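PDB 1WKR: polyporopepsin from Irpex lacteus, which is a pepsin-like aspartic endopeptidase of broad specificity that clots milk and uses a pair of catalytic aspartates to cleave peptide bonds. Local coordinates for residues 9-14 / 272-277; 226-231 / 291-296; 248-253 / 287-292; 254-259 / 265-270. All blocks are in the same frame, centred on the assembly; numbering follows the deposited sequence.

Contact 1 (9-14 / 272-277); sequences NQLVDY and QIWPRN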
loop_
_atom_site.group_PDB
_atom_site.type_symbol
_atom_site.label_atom_id
_atom_site.label_comp_id
_atom_site.label_asym_id
_atom_site.label_seq_id
_atom_site.Cartn_x
_atom_site.Cartn_y
_atom_site.Cartn_z
ATOM N N ASN A 9 11.714 -3.376 -0.915
ATOM C CA ASN A 9 10.834 -4.250 -0.144
ATOM C C ASN A 9 11.436 -4.451 1.211
ATOM O O ASN A 9 12.529 -5.079 1.314
ATOM C CB ASN A 9 10.699 -5.568 -0.909
ATOM C CG ASN A 9 9.654 -6.478 -0.345
ATOM O OD1 ASN A 9 9.500 -6.588 0.872
ATOM N ND2 ASN A 9 8.917 -7.192 -1.201
ATOM N N GLN A 10 10.777 -4.003 2.270
ATOM C CA GLN A 10 11.192 -4.199 3.669
ATOM C C GLN A 10 10.267 -5.195 4.362
ATOM O O GLN A 10 10.087 -5.136 5.581
ATOM C CB GLN A 10 11.223 -2.872 4.447
ATOM C CG GLN A 10 12.175 -1.841 3.835
ATOM C CD GLN A 10 12.443 -0.621 4.720
ATOM O OE1 GLN A 10 13.579 -0.128 4.687
ATOM N NE2 GLN A 10 11.463 -0.198 5.474
ATOM N N LEU A 11 9.630 -6.070 3.591
ATOM C CA LEU A 11 8.829 -7.213 4.050
ATOM C C LEU A 11 7.470 -6.779 4.539
ATOM O O LEU A 11 6.429 -7.321 4.080
ATOM C CB LEU A 11 9.531 -8.034 5.196
ATOM C CG LEU A 11 10.949 -8.418 4.895
ATOM C CD1 LEU A 11 11.489 -9.308 6.041
ATOM C CD2 LEU A 11 11.130 -9.076 3.541
ATOM N N VAL A 12 7.401 -5.818 5.438
ATOM C CA VAL A 12 6.123 -5.287 5.946
ATOM C C VAL A 12 5.671 -4.061 5.183
ATOM O O VAL A 12 4.512 -3.633 5.294
ATOM C CB VAL A 12 6.154 -5.043 7.468
ATOM C CG1 VAL A 12 6.409 -6.398 8.214
ATOM C CG2 VAL A 12 7.198 -4.035 7.902
ATOM N N ASP A 13 6.588 -3.409 4.476
ATOM C CA ASP A 13 6.270 -2.186 3.705
ATOM C C ASP A 13 7.281 -2.057 2.607
ATOM O O ASP A 13 8.283 -2.800 2.593
ATOM C CB ASP A 13 6.244 -0.940 4.640
ATOM C CG ASP A 13 7.544 -0.771 5.392
ATOM O OD1 ASP A 13 8.579 -0.627 4.803
ATOM O OD2 ASP A 13 7.435 -0.708 6.685
ATOM N N TYR A 14 7.032 -1.136 1.679
ATOM C CA TYR A 14 8.031 -0.687 0.705
ATOM C C TYR A 14 8.388 0.764 1.009
ATOM O O TYR A 14 7.524 1.548 1.438
ATOM C CB TYR A 14 7.447 -0.702 -0.743
ATOM C CG TYR A 14 7.748 -1.990 -1.484
ATOM C CD1 TYR A 14 6.933 -3.129 -1.311
ATOM C CD2 TYR A 14 8.794 -2.053 -2.390
ATOM C CE1 TYR A 14 7.221 -4.321 -2.026
ATOM C CE2 TYR A 14 9.048 -3.195 -3.116
ATOM C CZ TYR A 14 8.242 -4.315 -2.949
ATOM O OH TYR A 14 8.487 -5.454 -3.675
ATOM N N GLN A 272 -0.202 -16.827 -0.903
ATOM C CA GLN A 272 -0.940 -16.674 0.364
ATOM C C GLN A 272 -0.094 -16.876 1.579
ATOM O O GLN A 272 -0.609 -16.735 2.687
ATOM C CB GLN A 272 -2.117 -17.659 0.393
ATOM C CG GLN A 272 -3.271 -17.237 -0.541
ATOM C CD GLN A 272 -4.296 -18.337 -0.660
ATOM O OE1 GLN A 272 -4.946 -18.715 0.322
ATOM N NE2 GLN A 272 -4.424 -18.902 -1.825
ATOM N N ILE A 273 1.199 -17.190 1.414
ATOM C CA ILE A 273 2.066 -17.492 2.577
ATOM C C ILE A 273 3.174 -16.473 2.688
ATOM O O ILE A 273 3.622 -15.868 1.707
ATOM C CB ILE A 273 2.602 -18.963 2.569
ATOM C CG1 ILE A 273 3.822 -19.125 1.651
ATOM C CG2 ILE A 273 1.452 -19.907 2.261
ATOM C CD1 ILE A 273 4.422 -20.518 1.708
ATOM N N TRP A 274 3.655 -16.264 3.948
ATOM C CA TRP A 274 4.806 -15.432 4.222
ATOM C C TRP A 274 6.071 -16.103 3.667
ATOM O O TRP A 274 6.128 -17.369 3.722
ATOM C CB TRP A 274 4.909 -15.216 5.739
ATOM C CG TRP A 274 6.013 -14.337 6.190
ATOM C CD1 TRP A 274 7.265 -14.677 6.506
ATOM C CD2 TRP A 274 5.951 -12.891 6.311
ATOM N NE1 TRP A 274 8.041 -13.560 6.815
ATOM C CE2 TRP A 274 7.238 -12.479 6.685
ATOM C CE3 TRP A 274 4.973 -11.931 6.083
ATOM C CZ2 TRP A 274 7.595 -11.077 6.876
ATOM C CZ3 TRP A 274 5.250 -10.584 6.333
ATOM C CH2 TRP A 274 6.555 -10.167 6.653
ATOM N N PRO A 275 7.031 -15.391 3.145
ATOM C CA PRO A 275 8.268 -16.044 2.640
ATOM C C PRO A 275 8.949 -16.847 3.736
ATOM O O PRO A 275 9.429 -16.299 4.741
ATOM C CB PRO A 275 9.118 -14.851 2.174
ATOM C CG PRO A 275 8.556 -13.621 2.823
ATOM C CD PRO A 275 7.071 -13.933 2.923
ATOM N N ARG A 276 8.983 -18.181 3.546
ATOM C CA ARG A 276 9.386 -19.051 4.641
ATOM C C ARG A 276 10.856 -18.907 5.049
ATOM O O ARG A 276 11.150 -19.071 6.261
ATOM C CB ARG A 276 9.100 -20.494 4.288
ATOM C CG ARG A 276 7.604 -20.788 4.329
ATOM C CD ARG A 276 7.236 -22.162 3.819
ATOM N NE ARG A 276 7.327 -22.206 2.342
ATOM C CZ ARG A 276 6.861 -23.234 1.613
ATOM N NH1 ARG A 276 6.412 -24.343 2.198
ATOM N NH2 ARG A 276 6.822 -23.132 0.293
ATOM N N ASN A 277 11.705 -18.477 4.159
ATOM C CA ASN A 277 13.114 -18.257 4.567
ATOM C C ASN A 277 13.218 -17.089 5.412
ATOM O O ASN A 277 14.303 -16.882 6.055
ATOM C CB ASN A 277 14.049 -18.199 3.358
ATOM C CG ASN A 277 13.995 -16.962 2.600
ATOM O OD1 ASN A 277 12.922 -16.497 2.083
ATOM N ND2 ASN A 277 15.093 -16.191 2.493
#

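Contact 2 (226-231 / 291-296); sequences AKYKKA and LIVGDL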
loop_
_atom_site.group_PDB
_atom_site.type_symbol
_atom_site.label_atom_id
_atom_site.label_comp_id
_atom_site.label_asym_id
_atom_site.label_seq_id
_atom_site.Cartn_x
_atom_site.Cartn_y
_atom_site.Cartn_z
ATOM N N ALA A 226 -13.377 -15.850 8.896
ATOM C CA ALA A 226 -13.819 -17.139 9.444
ATOM C C ALA A 226 -14.031 -18.126 8.382
ATOM O O ALA A 226 -13.689 -19.316 8.533
ATOM C CB ALA A 226 -15.121 -16.871 10.245
ATOM N N LYS A 227 -14.613 -17.751 7.239
ATOM C CA LYS A 227 -14.830 -18.702 6.104
ATOM C C LYS A 227 -13.485 -19.188 5.576
ATOM O O LYS A 227 -13.340 -20.382 5.209
ATOM C CB LYS A 227 -15.603 -18.052 4.972
ATOM C CG LYS A 227 -17.079 -17.816 5.390
ATOM C CD LYS A 227 -17.837 -17.124 4.198
ATOM C CE LYS A 227 -19.202 -16.689 4.757
ATOM N NZ LYS A 227 -19.961 -16.007 3.658
ATOM N N TYR A 228 -12.500 -18.284 5.476
ATOM C CA TYR A 228 -11.167 -18.666 4.969
ATOM C C TYR A 228 -10.457 -19.628 5.931
ATOM O O TYR A 228 -9.823 -20.607 5.482
ATOM C CB TYR A 228 -10.385 -17.391 4.791
ATOM C CG TYR A 228 -8.964 -17.601 4.301
ATOM C CD1 TYR A 228 -8.735 -17.955 2.961
ATOM C CD2 TYR A 228 -7.869 -17.508 5.150
ATOM C CE1 TYR A 228 -7.427 -18.138 2.472
ATOM C CE2 TYR A 228 -6.571 -17.697 4.658
ATOM C CZ TYR A 228 -6.367 -17.975 3.367
ATOM O OH TYR A 228 -5.066 -18.168 2.935
ATOM N N LYS A 229 -10.532 -19.348 7.226
ATOM C CA LYS A 229 -9.926 -20.271 8.200
ATOM C C LYS A 229 -10.593 -21.597 8.098
ATOM O O LYS A 229 -9.888 -22.672 8.099
ATOM C CB LYS A 229 -10.179 -19.736 9.626
ATOM C CG LYS A 229 -9.395 -18.822 10.076
ATOM C CD LYS A 229 -9.565 -18.442 11.563
ATOM C CE LYS A 229 -8.952 -19.459 12.527
ATOM N NZ LYS A 229 -9.039 -19.120 14.015
ATOM N N LYS A 230 -11.913 -21.712 7.947
ATOM C CA LYS A 230 -12.582 -23.001 7.821
ATOM C C LYS A 230 -12.129 -23.669 6.578
ATOM O O LYS A 230 -11.863 -24.913 6.592
ATOM C CB LYS A 230 -14.129 -22.734 7.808
ATOM C CG LYS A 230 -14.940 -23.992 7.654
ATOM C CD LYS A 230 -16.485 -23.601 7.486
ATOM C CE LYS A 230 -17.230 -24.922 7.097
ATOM N NZ LYS A 230 -18.778 -24.705 7.026
ATOM N N ALA A 231 -12.062 -22.992 5.432
ATOM C CA ALA A 231 -11.813 -23.616 4.116
ATOM C C ALA A 231 -10.372 -24.117 4.068
ATOM O O ALA A 231 -10.146 -25.204 3.406
ATOM C CB ALA A 231 -12.004 -22.567 3.040
ATOM N N LEU A 291 0.265 -17.700 6.977
ATOM C CA LEU A 291 -0.554 -17.080 5.944
ATOM C C LEU A 291 -0.585 -15.597 6.052
ATOM O O LEU A 291 -0.574 -15.014 7.161
ATOM C CB LEU A 291 -1.950 -17.640 5.933
ATOM C CG LEU A 291 -2.080 -19.170 5.898
ATOM C CD1 LEU A 291 -3.521 -19.596 5.807
ATOM C CD2 LEU A 291 -1.238 -19.734 4.747
ATOM N N ILE A 292 -0.688 -14.924 4.891
ATOM C CA ILE A 292 -0.743 -13.454 4.854
ATOM C C ILE A 292 -2.140 -12.913 4.649
ATOM O O ILE A 292 -2.297 -11.704 4.553
ATOM C CB ILE A 292 0.315 -12.840 3.888
ATOM C CG1 ILE A 292 0.234 -13.390 2.439
ATOM C CG2 ILE A 292 1.704 -13.084 4.461
ATOM C CD1 ILE A 292 -1.066 -13.076 1.743
ATOM N N VAL A 293 -3.132 -13.778 4.617
ATOM C CA VAL A 293 -4.541 -13.366 4.679
ATOM C C VAL A 293 -4.896 -13.163 6.112
ATOM O O VAL A 293 -4.728 -14.110 6.932
ATOM C CB VAL A 293 -5.456 -14.398 3.979
ATOM C CG1 VAL A 293 -6.922 -14.000 4.155
ATOM C CG2 VAL A 293 -5.088 -14.493 2.514
ATOM N N GLY A 294 -5.340 -11.985 6.483
ATOM C CA GLY A 294 -5.669 -11.622 7.864
ATOM C C GLY A 294 -7.017 -11.063 8.054
ATOM O O GLY A 294 -7.741 -10.825 7.066
ATOM N N ASP A 295 -7.372 -10.807 9.289
ATOM C CA ASP A 295 -8.674 -10.306 9.677
ATOM C C ASP A 295 -8.638 -8.812 9.684
ATOM O O ASP A 295 -7.835 -8.192 10.426
ATOM C CB ASP A 295 -9.038 -10.872 11.066
ATOM C CG ASP A 295 -10.515 -10.722 11.413
ATOM O OD1 ASP A 295 -11.167 -9.775 10.986
ATOM O OD2 ASP A 295 -11.089 -11.649 12.086
ATOM N N LEU A 296 -9.510 -8.140 8.911
ATOM C CA LEU A 296 -9.632 -6.693 8.938
ATOM C C LEU A 296 -10.065 -6.155 10.321
ATOM O O LEU A 296 -9.812 -4.999 10.607
ATOM C CB LEU A 296 -10.645 -6.291 7.857
ATOM C CG LEU A 296 -10.913 -4.811 7.656
ATOM C CD1 LEU A 296 -9.635 -4.023 7.309
ATOM C CD2 LEU A 296 -11.975 -4.626 6.584
#

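Contact 3 (248-253 / 287-292); sequences AQYANL and SSVYLI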
loop_
_atom_site.group_PDB
_atom_site.type_symbol
_atom_site.label_atom_id
_atom_site.label_comp_id
_atom_site.label_asym_id
_atom_site.label_seq_id
_atom_site.Cartn_x
_atom_site.Cartn_y
_atom_site.Cartn_z
ATOM N N ALA A 248 0.507 -30.792 5.276
ATOM C CA ALA A 248 -0.537 -31.307 4.454
ATOM C C ALA A 248 -1.511 -30.254 4.019
ATOM O O ALA A 248 -2.025 -30.197 2.908
ATOM C CB ALA A 248 -1.302 -32.445 5.199
ATOM N N GLN A 249 -1.882 -29.332 4.969
ATOM C CA GLN A 249 -2.845 -28.307 4.612
ATOM C C GLN A 249 -2.229 -27.313 3.567
ATOM O O GLN A 249 -2.985 -26.883 2.715
ATOM C CB GLN A 249 -3.215 -27.489 5.891
ATOM C CG GLN A 249 -4.150 -28.349 6.800
ATOM C CD GLN A 249 -4.269 -27.669 8.183
ATOM O OE1 GLN A 249 -3.477 -26.854 8.592
ATOM N NE2 GLN A 249 -5.387 -28.031 8.857
ATOM N N TYR A 250 -0.946 -27.054 3.631
ATOM C CA TYR A 250 -0.334 -26.221 2.574
ATOM C C TYR A 250 -0.363 -26.944 1.239
ATOM O O TYR A 250 -0.705 -26.362 0.224
ATOM C CB TYR A 250 1.071 -25.788 2.935
ATOM C CG TYR A 250 1.685 -24.985 1.793
ATOM C CD1 TYR A 250 1.170 -23.725 1.426
ATOM C CD2 TYR A 250 2.712 -25.503 0.997
ATOM C CE1 TYR A 250 1.640 -23.014 0.342
ATOM C CE2 TYR A 250 3.225 -24.787 -0.084
ATOM C CZ TYR A 250 2.655 -23.541 -0.399
ATOM O OH TYR A 250 3.138 -22.859 -1.475
ATOM N N ALA A 251 -0.063 -28.266 1.266
ATOM C CA ALA A 251 -0.115 -29.017 0.006
ATOM C C ALA A 251 -1.485 -28.960 -0.646
ATOM O O ALA A 251 -1.629 -28.942 -1.847
ATOM C CB ALA A 251 0.295 -30.443 0.243
ATOM N N ASN A 252 -2.548 -28.903 0.170
ATOM C CA ASN A 252 -3.929 -28.817 -0.266
ATOM C C ASN A 252 -4.478 -27.437 -0.413
ATOM O O ASN A 252 -5.662 -27.244 -0.771
ATOM C CB ASN A 252 -4.810 -29.639 0.708
ATOM C CG ASN A 252 -4.619 -31.114 0.500
ATOM O OD1 ASN A 252 -4.736 -31.629 -0.597
ATOM N ND2 ASN A 252 -4.230 -31.754 1.572
ATOM N N LEU A 253 -3.688 -26.407 -0.138
ATOM C CA LEU A 253 -4.157 -25.010 -0.224
ATOM C C LEU A 253 -4.506 -24.638 -1.646
ATOM O O LEU A 253 -3.685 -24.828 -2.549
ATOM C CB LEU A 253 -3.087 -24.085 0.350
ATOM C CG LEU A 253 -3.461 -22.584 0.444
ATOM C CD1 LEU A 253 -4.649 -22.322 1.337
ATOM C CD2 LEU A 253 -2.255 -21.755 0.912
ATOM N N SER A 287 10.720 -23.804 8.359
ATOM C CA SER A 287 10.037 -24.981 7.762
ATOM C C SER A 287 8.579 -24.961 8.286
ATOM O O SER A 287 8.073 -26.060 8.731
ATOM C CB SER A 287 10.691 -26.294 8.112
ATOM O OG SER A 287 12.026 -26.282 7.566
ATOM N N SER A 288 8.010 -23.857 8.386
ATOM C CA SER A 288 6.606 -23.635 8.860
ATOM C C SER A 288 5.882 -22.701 7.890
ATOM O O SER A 288 6.516 -21.872 7.264
ATOM C CB SER A 288 6.607 -22.902 10.199
ATOM O OG SER A 288 7.449 -23.642 11.159
ATOM N N VAL A 289 4.575 -22.938 7.748
ATOM C CA VAL A 289 3.759 -22.147 6.783
ATOM C C VAL A 289 2.823 -21.177 7.542
ATOM O O VAL A 289 1.920 -21.628 8.252
ATOM C CB VAL A 289 2.911 -23.092 5.946
ATOM C CG1 VAL A 289 2.026 -22.270 4.991
ATOM C CG2 VAL A 289 3.845 -23.978 5.110
ATOM N N TYR A 290 3.030 -19.877 7.327
ATOM C CA TYR A 290 2.177 -18.848 7.927
ATOM C C TYR A 290 1.504 -18.085 6.797
ATOM O O TYR A 290 2.098 -17.831 5.728
ATOM C CB TYR A 290 3.004 -17.843 8.803
ATOM C CG TYR A 290 3.771 -18.578 9.866
ATOM C CD1 TYR A 290 3.179 -19.056 10.981
ATOM C CD2 TYR A 290 5.142 -18.770 9.712
ATOM C CE1 TYR A 290 3.902 -19.782 12.015
ATOM C CE2 TYR A 290 5.889 -19.430 10.738
ATOM C CZ TYR A 290 5.210 -19.858 11.774
ATOM O OH TYR A 290 6.022 -20.575 12.775
ATOM N N LEU A 291 0.265 -17.700 6.977
ATOM C CA LEU A 291 -0.554 -17.080 5.944
ATOM C C LEU A 291 -0.585 -15.597 6.052
ATOM O O LEU A 291 -0.574 -15.014 7.161
ATOM C CB LEU A 291 -1.950 -17.640 5.933
ATOM C CG LEU A 291 -2.080 -19.170 5.898
ATOM C CD1 LEU A 291 -3.521 -19.596 5.807
ATOM C CD2 LEU A 291 -1.238 -19.734 4.747
ATOM N N ILE A 292 -0.688 -14.924 4.891
ATOM C CA ILE A 292 -0.743 -13.454 4.854
ATOM C C ILE A 292 -2.140 -12.913 4.649
ATOM O O ILE A 292 -2.297 -11.704 4.553
ATOM C CB ILE A 292 0.315 -12.840 3.888
ATOM C CG1 ILE A 292 0.234 -13.390 2.439
ATOM C CG2 ILE A 292 1.704 -13.084 4.461
ATOM C CD1 ILE A 292 -1.066 -13.076 1.743
#

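Contact 4 (254-259 / 265-270); sequences QSLFFT and FELTAN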
loop_
_atom_site.group_PDB
_atom_site.type_symbol
_atom_site.label_atom_id
_atom_site.label_comp_id
_atom_site.label_asym_id
_atom_site.label_seq_id
_atom_site.Cartn_x
_atom_site.Cartn_y
_atom_site.Cartn_z
ATOM N N GLN A 254 -5.710 -24.142 -1.846
ATOM C CA GLN A 254 -6.161 -23.687 -3.183
ATOM C C GLN A 254 -5.948 -22.186 -3.347
ATOM O O GLN A 254 -5.728 -21.461 -2.364
ATOM C CB GLN A 254 -7.653 -24.031 -3.338
ATOM C CG GLN A 254 -8.183 -25.406 -2.912
ATOM C CD GLN A 254 -7.612 -26.241 -3.892
ATOM O OE1 GLN A 254 -8.026 -26.374 -5.124
ATOM N NE2 GLN A 254 -6.732 -27.130 -3.491
ATOM N N SER A 255 -6.049 -21.732 -4.602
ATOM C CA SER A 255 -5.998 -20.296 -4.887
ATOM C C SER A 255 -7.174 -19.550 -4.341
ATOM O O SER A 255 -8.292 -20.108 -4.209
ATOM C CB SER A 255 -5.900 -20.038 -6.370
ATOM O OG SER A 255 -4.667 -20.585 -6.862
ATOM N N LEU A 256 -6.974 -18.287 -4.037
ATOM C CA LEU A 256 -8.052 -17.334 -3.884
ATOM C C LEU A 256 -8.261 -16.609 -5.201
ATOM O O LEU A 256 -7.286 -16.177 -5.861
ATOM C CB LEU A 256 -7.745 -16.291 -2.823
ATOM C CG LEU A 256 -7.788 -16.752 -1.412
ATOM C CD1 LEU A 256 -7.139 -15.761 -0.423
ATOM C CD2 LEU A 256 -9.237 -17.048 -0.949
ATOM N N PHE A 257 -9.496 -16.519 -5.634
ATOM C CA PHE A 257 -9.832 -15.873 -6.911
ATOM C C PHE A 257 -10.550 -14.589 -6.629
ATOM O O PHE A 257 -11.651 -14.636 -6.001
ATOM C CB PHE A 257 -10.682 -16.811 -7.785
ATOM C CG PHE A 257 -9.962 -18.092 -8.166
ATOM C CD1 PHE A 257 -9.191 -18.144 -9.303
ATOM C CD2 PHE A 257 -10.096 -19.256 -7.412
ATOM C CE1 PHE A 257 -8.575 -19.321 -9.694
ATOM C CE2 PHE A 257 -9.432 -20.434 -7.804
ATOM C CZ PHE A 257 -8.679 -20.436 -8.967
ATOM N N PHE A 258 -9.990 -13.481 -7.035
ATOM C CA PHE A 258 -10.573 -12.132 -6.813
ATOM C C PHE A 258 -11.218 -11.740 -8.140
ATOM O O PHE A 258 -10.584 -11.729 -9.197
ATOM C CB PHE A 258 -9.442 -11.138 -6.516
ATOM C CG PHE A 258 -8.820 -11.362 -5.147
ATOM C CD1 PHE A 258 -7.984 -12.463 -4.881
ATOM C CD2 PHE A 258 -8.984 -10.418 -4.138
ATOM C CE1 PHE A 258 -7.413 -12.626 -3.641
ATOM C CE2 PHE A 258 -8.415 -10.591 -2.904
ATOM C CZ PHE A 258 -7.619 -11.711 -2.643
ATOM N N THR A 259 -12.474 -11.351 -8.087
ATOM C CA THR A 259 -13.175 -10.840 -9.294
ATOM C C THR A 259 -13.197 -9.342 -9.187
ATOM O O THR A 259 -13.788 -8.788 -8.269
ATOM C CB THR A 259 -14.568 -11.375 -9.395
ATOM O OG1 THR A 259 -14.539 -12.824 -9.464
ATOM C CG2 THR A 259 -15.287 -10.849 -10.669
ATOM N N PHE A 265 -8.527 -12.557 -10.953
ATOM C CA PHE A 265 -7.114 -12.476 -10.521
ATOM C C PHE A 265 -6.859 -13.584 -9.546
ATOM O O PHE A 265 -7.588 -13.691 -8.504
ATOM C CB PHE A 265 -6.844 -11.109 -9.929
ATOM C CG PHE A 265 -6.953 -9.997 -10.973
ATOM C CD1 PHE A 265 -5.878 -9.708 -11.773
ATOM C CD2 PHE A 265 -8.190 -9.386 -11.202
ATOM C CE1 PHE A 265 -5.980 -8.716 -12.769
ATOM C CE2 PHE A 265 -8.274 -8.434 -12.207
ATOM C CZ PHE A 265 -7.179 -8.090 -12.983
ATOM N N GLU A 266 -5.869 -14.421 -9.780
ATOM C CA GLU A 266 -5.633 -15.624 -8.998
ATOM C C GLU A 266 -4.467 -15.440 -8.051
ATOM O O GLU A 266 -3.290 -15.324 -8.497
ATOM C CB GLU A 266 -5.385 -16.767 -9.949
ATOM C CG GLU A 266 -5.176 -18.102 -9.186
ATOM C CD GLU A 266 -5.004 -19.293 -10.031
ATOM O OE1 GLU A 266 -5.206 -19.248 -11.325
ATOM O OE2 GLU A 266 -4.728 -20.389 -9.507
ATOM N N LEU A 267 -4.754 -15.354 -6.765
ATOM C CA LEU A 267 -3.726 -15.305 -5.703
ATOM C C LEU A 267 -3.441 -16.766 -5.296
ATOM O O LEU A 267 -4.243 -17.449 -4.623
ATOM C CB LEU A 267 -4.241 -14.473 -4.532
ATOM C CG LEU A 267 -3.185 -14.116 -3.488
ATOM C CD1 LEU A 267 -2.212 -13.042 -4.004
ATOM C CD2 LEU A 267 -3.849 -13.634 -2.200
ATOM N N THR A 268 -2.301 -17.262 -5.760
ATOM C CA THR A 268 -2.034 -18.716 -5.625
ATOM C C THR A 268 -1.726 -19.090 -4.199
ATOM O O THR A 268 -1.528 -18.239 -3.319
ATOM C CB THR A 268 -0.827 -19.101 -6.513
ATOM O OG1 THR A 268 0.320 -18.360 -6.012
ATOM C CG2 THR A 268 -1.041 -18.777 -7.994
ATOM N N ALA A 269 -1.671 -20.413 -3.966
ATOM C CA ALA A 269 -1.280 -20.915 -2.650
ATOM C C ALA A 269 0.025 -20.308 -2.195
ATOM O O ALA A 269 0.118 -19.805 -1.035
ATOM C CB ALA A 269 -1.161 -22.442 -2.691
ATOM N N ASN A 270 1.048 -20.263 -3.036
ATOM C CA ASN A 270 2.319 -19.744 -2.577
ATOM C C ASN A 270 2.217 -18.228 -2.241
ATOM O O ASN A 270 2.882 -17.727 -1.318
ATOM C CB ASN A 270 3.425 -19.951 -3.618
ATOM C CG ASN A 270 4.788 -19.626 -3.056
ATOM O OD1 ASN A 270 5.386 -18.600 -3.352
ATOM N ND2 ASN A 270 5.331 -20.583 -2.268
HETATM O O HOH W 1 -2.640 -22.227 -6.041
#

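Contact 1 (9-14 / 272-277)
Trp274 carries CG anti to its backbone N (chi1 -178°), which sends the six-membered end of the indole out to meet Leu11 and Val12. CH2 at that end does most of the touching, lying 3.9 Å from Leu11 CB and 3.8 Å from Leu11 O, the carbonyl coming in obliquely to the ring. Val12 reaches the rim near the indole plane, its CG1 4.1 Å from Trp274 CH2. Pro275 CD sits over one indole face, and NE1, at the far end, is hydrogen-bonded to Leu278 O. In this bilobal pepsin-like fold the contact joins the turn between strands 3-9 and 14-20, on the N-terminal side of the molecule, to a loop of the C-terminal lobe. The turn is shaped by an Asx turn in which Leu11 N donates to Asn9 OD1 (2.8 Å). With an alanine in place of Trp274, Leu11 and Val12 would probably lose their apolar partner and a gap would open between loop and turn.

Contact 2 (226-231 / 291-296)
The ring of Tyr228 takes Val293 over one face: CG1 stands 3.9 Å from the ring centroid and 19° off the normal, a CH-pi contact displaced toward the rim. Val293 CB presses nearest the ring, 3.5 Å from Tyr228 CE2, while Val293 CG2 reaches the phenol end, 3.7 Å from Tyr228 OH. Leu291 adds a second apolar group at that end, arriving obliquely, with CD1 3.6 Å from Tyr228 OH. Tyr228 gets there because CG stands anti to the backbone N (chi1 179°), swinging the ring off helix 222-232 toward the chain at 291-293. Val293 in turn has CG1 anti to its own N (chi1 176°), and both of its methyls reach the tyrosine. This is helix-on-sheet packing in the C-terminal lobe of the pepsin-like fold, the helix lying against strand 289-295, which pairs with strands 218-220 and 243-245. Around the buried ring, Leu243 and Leu256 bring further apolar side chains, and Leu256 also touches Val293. The phenol oxygen, buried among these groups, is satisfied by a hydrogen bond with Gln272 OE1. At the other end of the strand segment, Asp295 OD1 is hydrogen-bonded to Ser222 OG at the start of the same helix and to Gly297 N.

Contact 3 (248-253 / 287-292)
Val289 meets Tyr250 with both of its methyl groups: CG1 lies 3.9 Å from Tyr250 CD1, and CG2 lies 4.0 Å from Tyr250 CB. The two side chains cross at about a right angle, and CG1 comes to the ring obliquely. A looser second pair is formed by Leu253 and Leu291, whose CD2 atoms stand 4.5 Å apart. Tyr250 has CG anti to the backbone N (chi1 177°), a setting that carries the ring from the short helix 247-251 toward the strand. The helix and the chain just after it thus pack against the beginning of strand 289-295 in the C-terminal lobe's sheet. A glycine in place of Val289, lacking both methyls, would probably open a gap beside Tyr250 CB and CD1 and leave the ring less firmly held on the strand side. Farther out, Ile273 also touches the tyrosine, and the phenol oxygen is hydrogen-bonded to Asn270 ND2. Backbone hydrogen bonding of Val289 with Leu245, and of Trp274 N to Tyr290 O, fixes the chain that presents the valine. On the helix side, Leu253 N bonds to Tyr250 O at 3.0 Å, setting Leu253 one turn beyond the tyrosine, where it also packs on Leu245 and Thr232.

Contact 4 (254-259 / 265-270)
Phe258, Leu267, Leu256 and Phe265 form the tightly packed, buried face of this antiparallel pairing. Phe258 CE1 packs obliquely on Leu267 CB at 3.8 Å, and Phe312 meets the Phe258 ring edge-to-face. Leu256 CD1 lies farther off, 4.3 Å from Leu267 CD2. The strands are tied by backbone bonds: Phe258 N donates to Phe265 O at 2.8 Å, almost straight at 176°, Phe265 N returns a bond to Phe258 O, and Leu256 and Leu267 exchange a second, more bent pair. The other face, by contrast, is only partly buried, and polar groups and a water meet there. Phe257 and Glu266 lie side by side, pointing the same way with ring and carboxylate planes 40° apart, and Phe257 CE1 is 3.6 Å from Glu266 CD. Glu266 is extended beyond CG (chi1 -178°), and Ser255 OG donates to the anti lone pair of Glu266 OE2 over 2.7 Å. A water donates to the same OG and accepts from Ala269 N, bridging the chains where the strand pairing ends. Ser255 CB lies over one face of the Phe257 ring. The arrangement is a beta hairpin, strands 256-260 and 263-267, whose first strand also pairs with strand 190-197 in the C-terminal lobe.

How the contacts relate
Contacts 2, 3 and 4 lie within the C-terminal lobe, their centres 13 to 14 Å apart, whereas contact 1, about 15 to 17 Å from each, reaches across to the N-terminal lobe. Along the chain the turn 9-14 comes first, then, some 200 residues on, helices 222-232 and 247-251, the hairpin of contact 4, the loop 272-277 and strand 289-295. Contacts 2 and 3 share Leu291 and Ile292, so that one strand receives both helices. Gln272 connects contact 1 with contact 4 and with strand 289-295: its NE2 reaches Gln254 O and Leu267 O, and its backbone O lies 2.9 Å from Ile292 N. The loop meeting the N-terminal lobe is thereby joined directly to the C-terminal lobe's sheet.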